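Local coordinates for uncharacterized protein (Staphylococcus aureus subsp. aureus, PDB 3H04), which is of unknown function but has an alpha/beta-hydrolase fold and probably acts as a serine hydrolase, possibly an esterase related to feruloyl esterases, at residues Ile21-Lys24 with Asn25-Thr28; Gln51-Asp54 with Ile55-His59; Ser228-Ile231 with Met232-Pro236; Arg253-Asp256 with Glu257-Thr260; Lys264-Asp267 with Phe268-Ile272. All coordinates share one frame; numbering follows the deposited sequence.

Interaction 1 (Ile21-Lys24 with Asn25-Thr28); sequences IKAK and NQPT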
loop_
_atom_site.group_PDB
_atom_site.type_symbol
_atom_site.label_atom_id
_atom_site.label_comp_id
_atom_site.label_asym_id
_atom_site.label_seq_id
_atom_site.Cartn_x
_atom_site.Cartn_y
_atom_site.Cartn_z
ATOM N N ILE A 21 3.785 -15.809 -6.174
ATOM C CA ILE A 21 2.825 -16.790 -6.645
ATOM C C ILE A 21 2.820 -16.690 -8.155
ATOM O O ILE A 21 2.554 -15.601 -8.692
ATOM C CB ILE A 21 1.392 -16.471 -6.140
ATOM C CG1 ILE A 21 1.285 -16.702 -4.632
ATOM C CG2 ILE A 21 0.336 -17.349 -6.937
ATOM C CD1 ILE A 21 0.265 -15.828 -3.937
ATOM N N LYS A 22 3.086 -17.810 -8.838
ATOM C CA LYS A 22 3.213 -17.835 -10.302
ATOM C C LYS A 22 1.887 -17.772 -11.048
ATOM O O LYS A 22 0.868 -18.284 -10.570
ATOM C CB LYS A 22 3.945 -19.104 -10.772
ATOM C CG LYS A 22 5.368 -19.272 -10.272
ATOM C CD LYS A 22 6.330 -18.154 -10.729
ATOM C CE LYS A 22 6.899 -18.370 -12.124
ATOM N NZ LYS A 22 6.113 -17.577 -13.130
ATOM N N ALA A 23 1.917 -17.140 -12.224
ATOM C CA ALA A 23 0.771 -17.143 -13.155
ATOM C C ALA A 23 0.319 -18.574 -13.444
ATOM O O ALA A 23 1.147 -19.401 -13.754
ATOM C CB ALA A 23 1.145 -16.454 -14.438
ATOM N N LYS A 24 -0.993 -18.828 -13.354
ATOM C CA LYS A 24 -1.593 -20.147 -13.592
ATOM C C LYS A 24 -1.414 -20.650 -15.010
ATOM O O LYS A 24 -1.151 -21.825 -15.230
ATOM C CB LYS A 24 -3.107 -20.122 -13.301
ATOM C CG LYS A 24 -3.499 -20.288 -11.833
ATOM C CD LYS A 24 -5.012 -20.022 -11.615
ATOM C CE LYS A 24 -5.283 -19.229 -10.332
ATOM N NZ LYS A 24 -4.872 -19.943 -9.064
ATOM N N ASN A 25 -1.608 -19.765 -15.972
ATOM C CA ASN A 25 -1.477 -20.131 -17.370
ATOM C C ASN A 25 -0.260 -19.408 -17.887
ATOM O O ASN A 25 -0.190 -18.180 -17.859
ATOM C CB ASN A 25 -2.754 -19.773 -18.137
ATOM C CG ASN A 25 -4.006 -20.135 -17.354
ATOM O OD1 ASN A 25 -4.607 -19.285 -16.693
ATOM N ND2 ASN A 25 -4.367 -21.418 -17.374
ATOM N N GLN A 26 0.713 -20.204 -18.317
ATOM C CA GLN A 26 2.082 -19.755 -18.556
ATOM C C GLN A 26 2.277 -19.531 -20.058
ATOM O O GLN A 26 1.709 -20.272 -20.865
ATOM C CB GLN A 26 3.040 -20.833 -18.031
ATOM C CG GLN A 26 4.431 -20.370 -17.577
ATOM C CD GLN A 26 4.439 -19.408 -16.409
ATOM O OE1 GLN A 26 3.507 -19.356 -15.584
ATOM N NE2 GLN A 26 5.516 -18.633 -16.317
ATOM N N PRO A 27 3.092 -18.527 -20.443
ATOM C CA PRO A 27 3.917 -17.668 -19.604
ATOM C C PRO A 27 3.182 -16.427 -19.081
ATOM O O PRO A 27 2.124 -16.051 -19.597
ATOM C CB PRO A 27 5.064 -17.254 -20.535
ATOM C CG PRO A 27 4.655 -17.707 -21.929
ATOM C CD PRO A 27 3.228 -18.149 -21.856
ATOM N N THR A 28 3.779 -15.791 -18.074
ATOM C CA THR A 28 3.192 -14.628 -17.466
ATOM C C THR A 28 3.065 -13.472 -18.441
ATOM O O THR A 28 3.907 -13.288 -19.315
ATOM C CB THR A 28 4.025 -14.147 -16.272
ATOM O OG1 THR A 28 4.655 -15.268 -15.638
ATOM C CG2 THR A 28 3.139 -13.510 -15.302
#
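Ala23 and Thr28 face each other across the loop that links strand 15-21 to strand 30-35 in this alpha/beta-hydrolase fold. Ala23 CB lies 3.7 Å from Thr28 CG2, and their CA atoms are 5.5 Å apart, so the chain doubles back within five residues. The methyl of Thr28 is anti to the backbone N and leans on the alanine, while OG1, beside that N (chi1 -32°), hydrogen-bonds to Asp61. Ala23 N also bonds to the Asp61 carboxylate, which thereby holds both sides of the loop.

Lys22 reaches over the same turn by bending rather than extending: chi2 is -62° and chi3 -83°, folding the chain back. Its salt bridge is with Asp61, so one acidic residue gathers the ammonium, the hydroxyl and a backbone N-H. Lys24 carries its ammonium to Asp54 on helix 50-56, in a salt bridge. Beyond the compact Ala23 pair the loop is exposed, and a cis peptide bond precedes Pro27. The side chains of Lys22 and Thr28 meet at about a right angle, with Lys22 NZ standing 3.7 Å from Thr28 OG1.

Interaction 2 (Gln51-Asp54 with Ile55-His59); sequences QYID and ILTEH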
loop_
_atom_site.group_PDB
_atom_site.type_symbol
_atom_site.label_atom_id
_atom_site.label_comp_id
_atom_site.label_asym_id
_atom_site.label_seq_id
_atom_site.Cartn_x
_atom_site.Cartn_y
_atom_site.Cartn_z
ATOM N N GLN A 51 -9.356 -15.678 -3.197
ATOM C CA GLN A 51 -10.189 -15.395 -4.378
ATOM C C GLN A 51 -9.597 -14.267 -5.230
ATOM O O GLN A 51 -9.643 -14.335 -6.469
ATOM C CB GLN A 51 -11.642 -15.064 -3.974
ATOM C CG GLN A 51 -12.364 -16.286 -3.476
ATOM C CD GLN A 51 -13.574 -15.960 -2.636
ATOM O OE1 GLN A 51 -13.584 -16.232 -1.438
ATOM N NE2 GLN A 51 -14.598 -15.375 -3.251
ATOM N N TYR A 52 -9.017 -13.257 -4.572
ATOM C CA TYR A 52 -8.397 -12.140 -5.297
ATOM C C TYR A 52 -7.121 -12.614 -5.949
ATOM O O TYR A 52 -6.814 -12.243 -7.102
ATOM C CB TYR A 52 -8.080 -11.005 -4.359
ATOM C CG TYR A 52 -9.272 -10.459 -3.639
ATOM C CD1 TYR A 52 -10.564 -10.634 -4.122
ATOM C CD2 TYR A 52 -9.110 -9.750 -2.465
ATOM C CE1 TYR A 52 -11.664 -10.130 -3.423
ATOM C CE2 TYR A 52 -10.190 -9.265 -1.766
ATOM C CZ TYR A 52 -11.459 -9.468 -2.244
ATOM O OH TYR A 52 -12.529 -8.950 -1.544
ATOM N N ILE A 53 -6.378 -13.450 -5.217
ATOM C CA ILE A 53 -5.165 -14.010 -5.772
ATOM C C ILE A 53 -5.459 -14.841 -7.019
ATOM O O ILE A 53 -4.704 -14.797 -8.003
ATOM C CB ILE A 53 -4.404 -14.861 -4.758
ATOM C CG1 ILE A 53 -3.884 -13.980 -3.617
ATOM C CG2 ILE A 53 -3.216 -15.526 -5.447
ATOM C CD1 ILE A 53 -3.274 -14.734 -2.453
ATOM N N ASP A 54 -6.523 -15.641 -6.983
ATOM C CA ASP A 54 -6.880 -16.426 -8.175
ATOM C C ASP A 54 -7.184 -15.568 -9.398
ATOM O O ASP A 54 -6.744 -15.879 -10.502
ATOM C CB ASP A 54 -8.049 -17.358 -7.893
ATOM C CG ASP A 54 -7.658 -18.514 -6.996
ATOM O OD1 ASP A 54 -6.451 -18.800 -6.891
ATOM O OD2 ASP A 54 -8.545 -19.135 -6.391
ATOM N N ILE A 55 -7.918 -14.483 -9.212
ATOM C CA ILE A 55 -8.157 -13.554 -10.333
ATOM C C ILE A 55 -6.854 -12.919 -10.890
ATOM O O ILE A 55 -6.639 -12.870 -12.113
ATOM C CB ILE A 55 -9.211 -12.493 -9.915
ATOM C CG1 ILE A 55 -10.589 -13.176 -9.771
ATOM C CG2 ILE A 55 -9.284 -11.279 -10.918
ATOM C CD1 ILE A 55 -11.544 -12.423 -8.886
ATOM N N LEU A 56 -5.990 -12.446 -9.986
ATOM C CA LEU A 56 -4.825 -11.684 -10.365
ATOM C C LEU A 56 -3.795 -12.630 -11.019
ATOM O O LEU A 56 -3.149 -12.243 -11.987
ATOM C CB LEU A 56 -4.234 -10.947 -9.149
ATOM C CG LEU A 56 -5.042 -9.788 -8.502
ATOM C CD1 LEU A 56 -4.330 -9.242 -7.258
ATOM C CD2 LEU A 56 -5.290 -8.684 -9.510
ATOM N N THR A 57 -3.677 -13.865 -10.540
ATOM C CA THR A 57 -2.583 -14.739 -10.990
ATOM C C THR A 57 -2.941 -15.666 -12.151
ATOM O O THR A 57 -2.153 -16.529 -12.514
ATOM C CB THR A 57 -1.997 -15.561 -9.829
ATOM O OG1 THR A 57 -2.993 -16.435 -9.280
ATOM C CG2 THR A 57 -1.464 -14.617 -8.733
ATOM N N GLU A 58 -4.116 -15.493 -12.747
ATOM C CA GLU A 58 -4.457 -16.275 -13.926
ATOM C C GLU A 58 -3.384 -16.126 -14.974
ATOM O O GLU A 58 -2.941 -17.111 -15.566
ATOM C CB GLU A 58 -5.773 -15.818 -14.529
ATOM C CG GLU A 58 -6.998 -16.179 -13.708
ATOM C CD GLU A 58 -8.298 -16.011 -14.495
ATOM O OE1 GLU A 58 -8.330 -16.330 -15.709
ATOM O OE2 GLU A 58 -9.283 -15.542 -13.875
ATOM N N HIS A 59 -2.984 -14.877 -15.210
ATOM C CA HIS A 59 -2.002 -14.558 -16.243
ATOM C C HIS A 59 -0.844 -13.672 -15.787
ATOM O O HIS A 59 0.072 -13.420 -16.571
ATOM C CB HIS A 59 -2.721 -13.981 -17.453
ATOM C CG HIS A 59 -3.605 -14.977 -18.144
ATOM N ND1 HIS A 59 -4.942 -14.748 -18.395
ATOM C CD2 HIS A 59 -3.345 -16.231 -18.597
ATOM C CE1 HIS A 59 -5.462 -15.807 -18.998
ATOM N NE2 HIS A 59 -4.515 -16.724 -19.125
#
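Thr57 and Ile53 meet where helix 50-56 ends, and the threonine can be traced atom by atom. Thr57 CB sits 3.4 Å from Ile53 O. From there Thr57 OG1 takes the position between the backbone N and the carbonyl carbon (chi1 63°), which turns the hydroxyl back along the helix to donate to Ile53 O at 2.7 Å. The other branch, Thr57 CG2, is anti to the carbonyl carbon and lies against Ile53 CG2 at 3.8 Å, so hydroxyl and methyl address the same residue.

Ile53 O is gripped twice. Thr57 N donates to Ile53 O at 2.9 Å with an N-H...O angle of 148°, and OG1 arrives from the opposite face of the carbonyl plane, 38° out of it. The side chain thus adds a second bond to the i to i+4 backbone link at the residue where the backbone turns out of the helix.

This helix is the crossover of the beta-alpha-beta unit formed with strands 30-35 and 60-65. Ile53 packs on Leu62 and Gln64 of the latter strand, whereas Ile55 turns to Ile259 and Val266 of helix 256-273.

Ile55 N donates to Gln51 O at 3.2 Å, while CG1 and CD1 of Ile55 each lie 3.6 Å from that oxygen. Leu56 CG comes to 3.3 Å from Tyr52 O, which accepts from Leu56 N. Tyr52 stacks on Tyr262 and sends its hydroxyl to Asp251 O.

Interaction 3 (Ser228-Ile231 with Met232-Pro236); sequences SEHI and MNHVP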
loop_
_atom_site.group_PDB
_atom_site.type_symbol
_atom_site.label_atom_id
_atom_site.label_comp_id
_atom_site.label_asym_id
_atom_site.label_seq_id
_atom_site.Cartn_x
_atom_site.Cartn_y
_atom_site.Cartn_z
ATOM N N SER A 228 -7.838 10.456 -3.779
ATOM C CA SER A 228 -7.937 9.875 -5.119
ATOM C C SER A 228 -8.289 10.935 -6.158
ATOM O O SER A 228 -7.703 10.929 -7.266
ATOM C CB SER A 228 -8.978 8.763 -5.159
ATOM O OG SER A 228 -8.504 7.549 -4.585
ATOM N N GLU A 229 -9.227 11.840 -5.811
ATOM C CA GLU A 229 -9.581 12.972 -6.715
ATOM C C GLU A 229 -8.333 13.799 -7.005
ATOM O O GLU A 229 -8.091 14.175 -8.146
ATOM C CB GLU A 229 -10.692 13.851 -6.129
ATOM C CG GLU A 229 -12.005 13.130 -5.887
ATOM C CD GLU A 229 -13.020 13.909 -5.023
ATOM O OE1 GLU A 229 -12.730 15.026 -4.526
ATOM O OE2 GLU A 229 -14.126 13.365 -4.867
ATOM N N HIS A 230 -7.489 14.008 -5.996
ATOM C CA HIS A 230 -6.210 14.727 -6.192
ATOM C C HIS A 230 -5.313 14.068 -7.266
ATOM O O HIS A 230 -4.721 14.762 -8.114
ATOM C CB HIS A 230 -5.409 14.843 -4.893
ATOM C CG HIS A 230 -4.062 15.490 -5.064
ATOM N ND1 HIS A 230 -3.911 16.801 -5.442
ATOM C CD2 HIS A 230 -2.805 15.000 -4.910
ATOM C CE1 HIS A 230 -2.627 17.094 -5.530
ATOM N NE2 HIS A 230 -1.934 16.024 -5.195
ATOM N N ILE A 231 -5.223 12.742 -7.232
ATOM C CA ILE A 231 -4.402 12.024 -8.201
ATOM C C ILE A 231 -5.016 12.195 -9.605
ATOM O O ILE A 231 -4.324 12.575 -10.560
ATOM C CB ILE A 231 -4.278 10.550 -7.786
ATOM C CG1 ILE A 231 -3.399 10.466 -6.537
ATOM C CG2 ILE A 231 -3.636 9.741 -8.871
ATOM C CD1 ILE A 231 -3.563 9.227 -5.764
ATOM N N MET A 232 -6.325 12.043 -9.673
ATOM C CA MET A 232 -7.071 12.217 -10.929
ATOM C C MET A 232 -7.026 13.643 -11.456
ATOM O O MET A 232 -7.321 13.866 -12.637
ATOM C CB MET A 232 -8.555 11.849 -10.727
ATOM C CG MET A 232 -8.781 10.577 -9.949
ATOM S SD MET A 232 -9.378 9.201 -10.943
ATOM C CE MET A 232 -11.002 9.809 -11.277
ATOM N N ASN A 233 -6.743 14.633 -10.608
ATOM C CA ASN A 233 -6.481 15.986 -11.090
ATOM C C ASN A 233 -5.196 16.165 -11.928
ATOM O O ASN A 233 -4.992 17.207 -12.526
ATOM C CB ASN A 233 -6.491 16.993 -9.920
ATOM C CG ASN A 233 -7.900 17.174 -9.289
ATOM O OD1 ASN A 233 -8.928 16.729 -9.817
ATOM N ND2 ASN A 233 -7.929 17.814 -8.131
ATOM N N HIS A 234 -4.331 15.164 -11.991
ATOM C CA HIS A 234 -3.020 15.336 -12.648
ATOM C C HIS A 234 -2.553 14.199 -13.547
ATOM O O HIS A 234 -1.814 14.452 -14.480
ATOM C CB HIS A 234 -1.944 15.555 -11.555
ATOM C CG HIS A 234 -2.130 16.849 -10.817
ATOM N ND1 HIS A 234 -1.867 18.064 -11.410
ATOM C CD2 HIS A 234 -2.691 17.130 -9.617
ATOM C CE1 HIS A 234 -2.193 19.035 -10.580
ATOM N NE2 HIS A 234 -2.690 18.502 -9.482
ATOM N N VAL A 235 -2.860 12.947 -13.206
ATOM C CA VAL A 235 -2.293 11.813 -13.967
ATOM C C VAL A 235 -2.941 11.691 -15.339
ATOM O O VAL A 235 -4.139 12.074 -15.503
ATOM C CB VAL A 235 -2.327 10.437 -13.237
ATOM C CG1 VAL A 235 -1.528 10.506 -11.900
ATOM C CG2 VAL A 235 -3.769 9.932 -13.050
ATOM N N PRO A 236 -2.155 11.226 -16.343
ATOM C CA PRO A 236 -2.676 11.266 -17.689
ATOM C C PRO A 236 -3.660 10.136 -18.044
ATOM O O PRO A 236 -4.466 10.293 -18.960
ATOM C CB PRO A 236 -1.406 11.184 -18.582
ATOM C CG PRO A 236 -0.302 10.630 -17.640
ATOM C CD PRO A 236 -0.666 11.112 -16.307
#
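His230, on the last turn of helix 226-232, and His234, four residues on in the loop that follows, form the aromatic part of this contact. The edge of His234 is directed toward the face of His230 in an offset edge-to-face pair, centroids 5.5 Å apart and planes at 68°. His230 CG is anti to the backbone N (chi1 176°), whereas His234 CG lies beside its own (chi1 -66°), which brings CD2 of His234 within 4.1 Å of His230 CE1.

The apolar part is Ile231 CG2 against Val235 CG1 at 3.8 Å; Ile231 continues onto Ile214 of strand 212-217. Met232 touches Ser238 and Phe240 of edge strand 238-243 in the alpha/beta-hydrolase sheet, toward which the chain turns here.

Backbone hydrogen bonds close the C-terminal end of the helix. Met232 N donates to Ser228 O at 3.0 Å, and Asn233 N to Glu229 O at 2.8 Å. Ile231 O accepts from both Val235 N, almost head-on, and His234 N, above the carbonyl plane. Glu229 forms a salt bridge with Arg242, and buried Ser228 OG hydrogen-bonds to His216 ND1.

With His230 ND1 4.6 Å from His234 NE2, protonation of one imidazole would probably disfavour that of the other.

Interaction 4 (Arg253-Asp256 with Glu257-Thr260); sequences RPND and EAIT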
loop_
_atom_site.group_PDB
_atom_site.type_symbol
_atom_site.label_atom_id
_atom_site.label_comp_id
_atom_site.label_asym_id
_atom_site.label_seq_id
_atom_site.Cartn_x
_atom_site.Cartn_y
_atom_site.Cartn_z
ATOM N N ARG A 253 -14.120 -8.516 2.451
ATOM C CA ARG A 253 -14.671 -9.828 2.030
ATOM C C ARG A 253 -14.892 -9.965 0.526
ATOM O O ARG A 253 -15.304 -9.018 -0.149
ATOM C CB ARG A 253 -15.984 -10.083 2.735
ATOM C CG ARG A 253 -15.805 -10.127 4.220
ATOM C CD ARG A 253 -16.989 -9.659 4.954
ATOM N NE ARG A 253 -18.004 -10.688 4.953
ATOM C CZ ARG A 253 -18.505 -11.288 6.026
ATOM N NH1 ARG A 253 -18.115 -10.969 7.255
ATOM N NH2 ARG A 253 -19.452 -12.203 5.854
ATOM N N PRO A 254 -14.676 -11.160 -0.012
ATOM C CA PRO A 254 -14.767 -11.282 -1.463
ATOM C C PRO A 254 -16.201 -11.293 -1.987
ATOM O O PRO A 254 -16.622 -12.257 -2.673
ATOM C CB PRO A 254 -14.010 -12.594 -1.744
ATOM C CG PRO A 254 -13.682 -13.191 -0.405
ATOM C CD PRO A 254 -14.371 -12.442 0.641
ATOM N N ASN A 255 -16.949 -10.235 -1.664
ATOM C CA ASN A 255 -18.302 -10.087 -2.145
ATOM C C ASN A 255 -18.330 -9.875 -3.666
ATOM O O ASN A 255 -17.309 -9.637 -4.315
ATOM C CB ASN A 255 -19.043 -8.956 -1.392
ATOM C CG ASN A 255 -18.387 -7.586 -1.546
ATOM O OD1 ASN A 255 -18.012 -7.176 -2.640
ATOM N ND2 ASN A 255 -18.260 -6.867 -0.433
ATOM N N ASP A 256 -19.505 -9.957 -4.242
ATOM C CA ASP A 256 -19.592 -9.872 -5.681
ATOM C C ASP A 256 -19.093 -8.537 -6.219
ATOM O O ASP A 256 -18.478 -8.488 -7.278
ATOM C CB ASP A 256 -21.035 -10.101 -6.147
ATOM C CG ASP A 256 -21.455 -11.560 -6.013
ATOM O OD1 ASP A 256 -20.571 -12.436 -5.888
ATOM O OD2 ASP A 256 -22.668 -11.820 -6.007
ATOM N N GLU A 257 -19.367 -7.458 -5.508
ATOM C CA GLU A 257 -18.893 -6.147 -5.963
ATOM C C GLU A 257 -17.367 -6.058 -5.940
ATOM O O GLU A 257 -16.768 -5.472 -6.821
ATOM C CB GLU A 257 -19.475 -5.030 -5.098
ATOM C CG GLU A 257 -20.965 -4.846 -5.317
ATOM C CD GLU A 257 -21.488 -3.489 -4.854
ATOM O OE1 GLU A 257 -20.665 -2.565 -4.574
ATOM O OE2 GLU A 257 -22.731 -3.354 -4.803
ATOM N N ALA A 258 -16.753 -6.646 -4.918
ATOM C CA ALA A 258 -15.299 -6.657 -4.839
ATOM C C ALA A 258 -14.662 -7.499 -5.939
ATOM O O ALA A 258 -13.689 -7.074 -6.544
ATOM C CB ALA A 258 -14.819 -7.103 -3.465
ATOM N N ILE A 259 -15.254 -8.638 -6.239
ATOM C CA ILE A 259 -14.749 -9.503 -7.299
ATOM C C ILE A 259 -14.818 -8.743 -8.628
ATOM O O ILE A 259 -13.890 -8.782 -9.429
ATOM C CB ILE A 259 -15.582 -10.843 -7.397
ATOM C CG1 ILE A 259 -15.268 -11.752 -6.204
ATOM C CG2 ILE A 259 -15.351 -11.555 -8.700
ATOM C CD1 ILE A 259 -13.805 -12.047 -5.999
ATOM N N THR A 260 -15.917 -8.039 -8.845
ATOM C CA THR A 260 -16.071 -7.298 -10.090
ATOM C C THR A 260 -14.981 -6.267 -10.324
ATOM O O THR A 260 -14.473 -6.130 -11.438
ATOM C CB THR A 260 -17.467 -6.655 -10.149
ATOM O OG1 THR A 260 -18.390 -7.717 -10.290
ATOM C CG2 THR A 260 -17.609 -5.686 -11.297
#
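Asn255 caps helix 256-273: its OD1 accepts from Ala258 N at 2.7 Å, the defining bond of an Asn N-cap. The side chain can do this because CG stands between the backbone N and the carbonyl carbon (chi1 60°), folding the amide over the first turn. The N-H leans moderately (N-H...O 154°) but meets the oxygen nearly head-on (C=O...N 167°). The backbone of Asn255 serves the same turn, its O accepting from Ile259 N at 3.0 Å, so one residue supplies acceptors to two N-H groups at the start of the helix.

Around this cap the packing is close. Ala258 CB lies 3.3 Å from Asn255 OD1, and Ile259 CG1 is 3.5 Å from Asn255 O. Pro254, the centre of an inverse gamma turn, leads the chain into the cap; its CB touches Ile259 CD1 more loosely, at 4.3 Å. These residues also face helix 50-56, where Pro254 and Ala258 meet Tyr52 and Ile259 meets Ile55.

The solvent side is looser. Arg253, Asp256 and Glu257 are exposed; the Arg253 side chain comes no nearer to residues 257-260 than the 7.0 Å between Arg253 CB and Ala258 CB, and Glu257 has a long, weak ion pair with Lys245. Even here the backbone is held, for Asp256 O accepts from two groups of one residue. Thr260 N and Thr260 OG1 reach Asp256 O from opposite faces of its plane, OG1 at 3.1 Å.

Interaction 5 (Lys264-Asp267 with Phe268-Ile272); sequences KVVD and FLNAI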
loop_
_atom_site.group_PDB
_atom_site.type_symbol
_atom_site.label_atom_id
_atom_site.label_comp_id
_atom_site.label_asym_id
_atom_site.label_seq_id
_atom_site.Cartn_x
_atom_site.Cartn_y
_atom_site.Cartn_z
ATOM N N LYS A 264 -12.033 -6.013 -13.133
ATOM C CA LYS A 264 -11.708 -4.770 -13.824
ATOM C C LYS A 264 -10.210 -4.405 -13.723
ATOM O O LYS A 264 -9.656 -3.827 -14.645
ATOM C CB LYS A 264 -12.526 -3.603 -13.267
ATOM C CG LYS A 264 -14.000 -3.657 -13.510
ATOM C CD LYS A 264 -14.631 -2.445 -12.883
ATOM C CE LYS A 264 -16.089 -2.339 -13.218
ATOM N NZ LYS A 264 -16.227 -1.673 -14.479
ATOM N N VAL A 265 -9.576 -4.771 -12.615
ATOM C CA VAL A 265 -8.147 -4.555 -12.466
ATOM C C VAL A 265 -7.388 -5.323 -13.549
ATOM O O VAL A 265 -6.542 -4.764 -14.263
ATOM C CB VAL A 265 -7.648 -4.932 -11.058
ATOM C CG1 VAL A 265 -6.134 -5.091 -11.056
ATOM C CG2 VAL A 265 -8.087 -3.851 -10.049
ATOM N N VAL A 266 -7.725 -6.598 -13.689
ATOM C CA VAL A 266 -7.131 -7.455 -14.710
ATOM C C VAL A 266 -7.347 -6.960 -16.163
ATOM O O VAL A 266 -6.442 -7.072 -17.024
ATOM C CB VAL A 266 -7.638 -8.883 -14.549
ATOM C CG1 VAL A 266 -7.257 -9.772 -15.786
ATOM C CG2 VAL A 266 -7.085 -9.461 -13.237
ATOM N N ASP A 267 -8.535 -6.443 -16.420
ATOM C CA ASP A 267 -8.873 -5.812 -17.700
ATOM C C ASP A 267 -7.945 -4.645 -17.945
ATOM O O ASP A 267 -7.445 -4.459 -19.059
ATOM C CB ASP A 267 -10.287 -5.241 -17.694
ATOM C CG ASP A 267 -11.389 -6.289 -17.843
ATOM O OD1 ASP A 267 -11.130 -7.469 -18.168
ATOM O OD2 ASP A 267 -12.546 -5.880 -17.633
ATOM N N PHE A 268 -7.741 -3.849 -16.903
ATOM C CA PHE A 268 -6.822 -2.687 -16.962
ATOM C C PHE A 268 -5.397 -3.154 -17.259
ATOM O O PHE A 268 -4.745 -2.639 -18.160
ATOM C CB PHE A 268 -6.969 -1.903 -15.670
ATOM C CG PHE A 268 -5.862 -0.926 -15.371
ATOM C CD1 PHE A 268 -5.995 0.421 -15.690
ATOM C CD2 PHE A 268 -4.743 -1.325 -14.662
ATOM C CE1 PHE A 268 -4.977 1.335 -15.327
ATOM C CE2 PHE A 268 -3.762 -0.416 -14.333
ATOM C CZ PHE A 268 -3.911 0.922 -14.679
ATOM N N LEU A 269 -4.932 -4.182 -16.553
ATOM C CA LEU A 269 -3.627 -4.786 -16.873
ATOM C C LEU A 269 -3.577 -5.355 -18.288
ATOM O O LEU A 269 -2.618 -5.137 -19.000
ATOM C CB LEU A 269 -3.232 -5.899 -15.888
ATOM C CG LEU A 269 -3.110 -5.402 -14.428
ATOM C CD1 LEU A 269 -2.804 -6.555 -13.452
ATOM C CD2 LEU A 269 -2.054 -4.343 -14.339
ATOM N N ASN A 270 -4.586 -6.105 -18.673
ATOM C CA ASN A 270 -4.604 -6.681 -20.031
ATOM C C ASN A 270 -4.512 -5.652 -21.154
ATOM O O ASN A 270 -3.880 -5.925 -22.190
ATOM C CB ASN A 270 -5.850 -7.542 -20.237
ATOM C CG ASN A 270 -5.814 -8.820 -19.461
ATOM O OD1 ASN A 270 -4.783 -9.228 -18.987
ATOM N ND2 ASN A 270 -6.964 -9.451 -19.309
ATOM N N ALA A 271 -5.203 -4.511 -20.997
ATOM C CA ALA A 271 -5.146 -3.428 -21.980
ATOM C C ALA A 271 -3.735 -2.925 -22.079
ATOM O O ALA A 271 -3.250 -2.614 -23.161
ATOM C CB ALA A 271 -6.102 -2.238 -21.624
ATOM N N ILE A 272 -3.057 -2.853 -20.944
ATOM C CA ILE A 272 -1.700 -2.341 -20.957
ATOM C C ILE A 272 -0.719 -3.308 -21.592
ATOM O O ILE A 272 0.113 -2.878 -22.380
ATOM C CB ILE A 272 -1.238 -1.907 -19.546
ATOM C CG1 ILE A 272 -2.061 -0.665 -19.087
ATOM C CG2 ILE A 272 0.223 -1.654 -19.565
ATOM C CD1 ILE A 272 -1.935 -0.355 -17.567
#
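Val266 and Asn270 run side by side, pointing the same way, with Val266 CG1 3.5 Å from Asn270 ND2. That valine methyl is anti to the backbone N (chi1 169°), which carries it along the helix toward the amide. The flat end of Asn270 also lies close over Val266 O, its CG 3.1 Å away, while Asn270 N donates to that oxygen at 2.7 Å. Asn270 OD1 hydrogen-bonds to Tyr60 OH, fixing the amide's direction.

Val265 and Leu269 repeat the i to i+4 spacing on a buried face, more loosely, with Val265 CG1 to Leu269 CD1 at 4.4 Å. Both belong to helix 256-273, the C-terminal helix packed on the central sheet of the alpha/beta-hydrolase fold: Val265 touches Phe213, Ile123 and Phe125, and Leu269 touches Phe99.

Phe268 swings another way. A chi1 of 163° throws its ring to the side opposite the backbone N, and the ring presents an edge to Val265 O, the oxygen lying in the ring plane 3.9 Å from Phe268 CD2. One face of the ring takes Ile272 CD1, 3.7 Å above the plane and displaced toward the rim, and Pro211 is a neighbour of both side chains.

Interactions 1 and 2 touch directly, their centres 10 Å apart: Lys24 N meets Thr57 O at 2.7 Å in a probable hydrogen bond, tying the loop to the end of helix 50-56. Interaction 2 also borders interactions 4 and 5, whose centres lie 13 Å and 12 Å away. Tyr52 OH packs against Pro254 CA at 3.2 Å, and Leu56 CD2 against Val265 CG1 at 4.0 Å, so helix 50-56 lies along helix 256-273, which carries both later contacts. Interaction 3 stands apart, its nearest atoms about 9 Å from interaction 5 and about 17 Å from interaction 2. The Ser228 side chain comes close to what is probably a Ser104-His248-Asp220 catalytic triad but makes no contact with it.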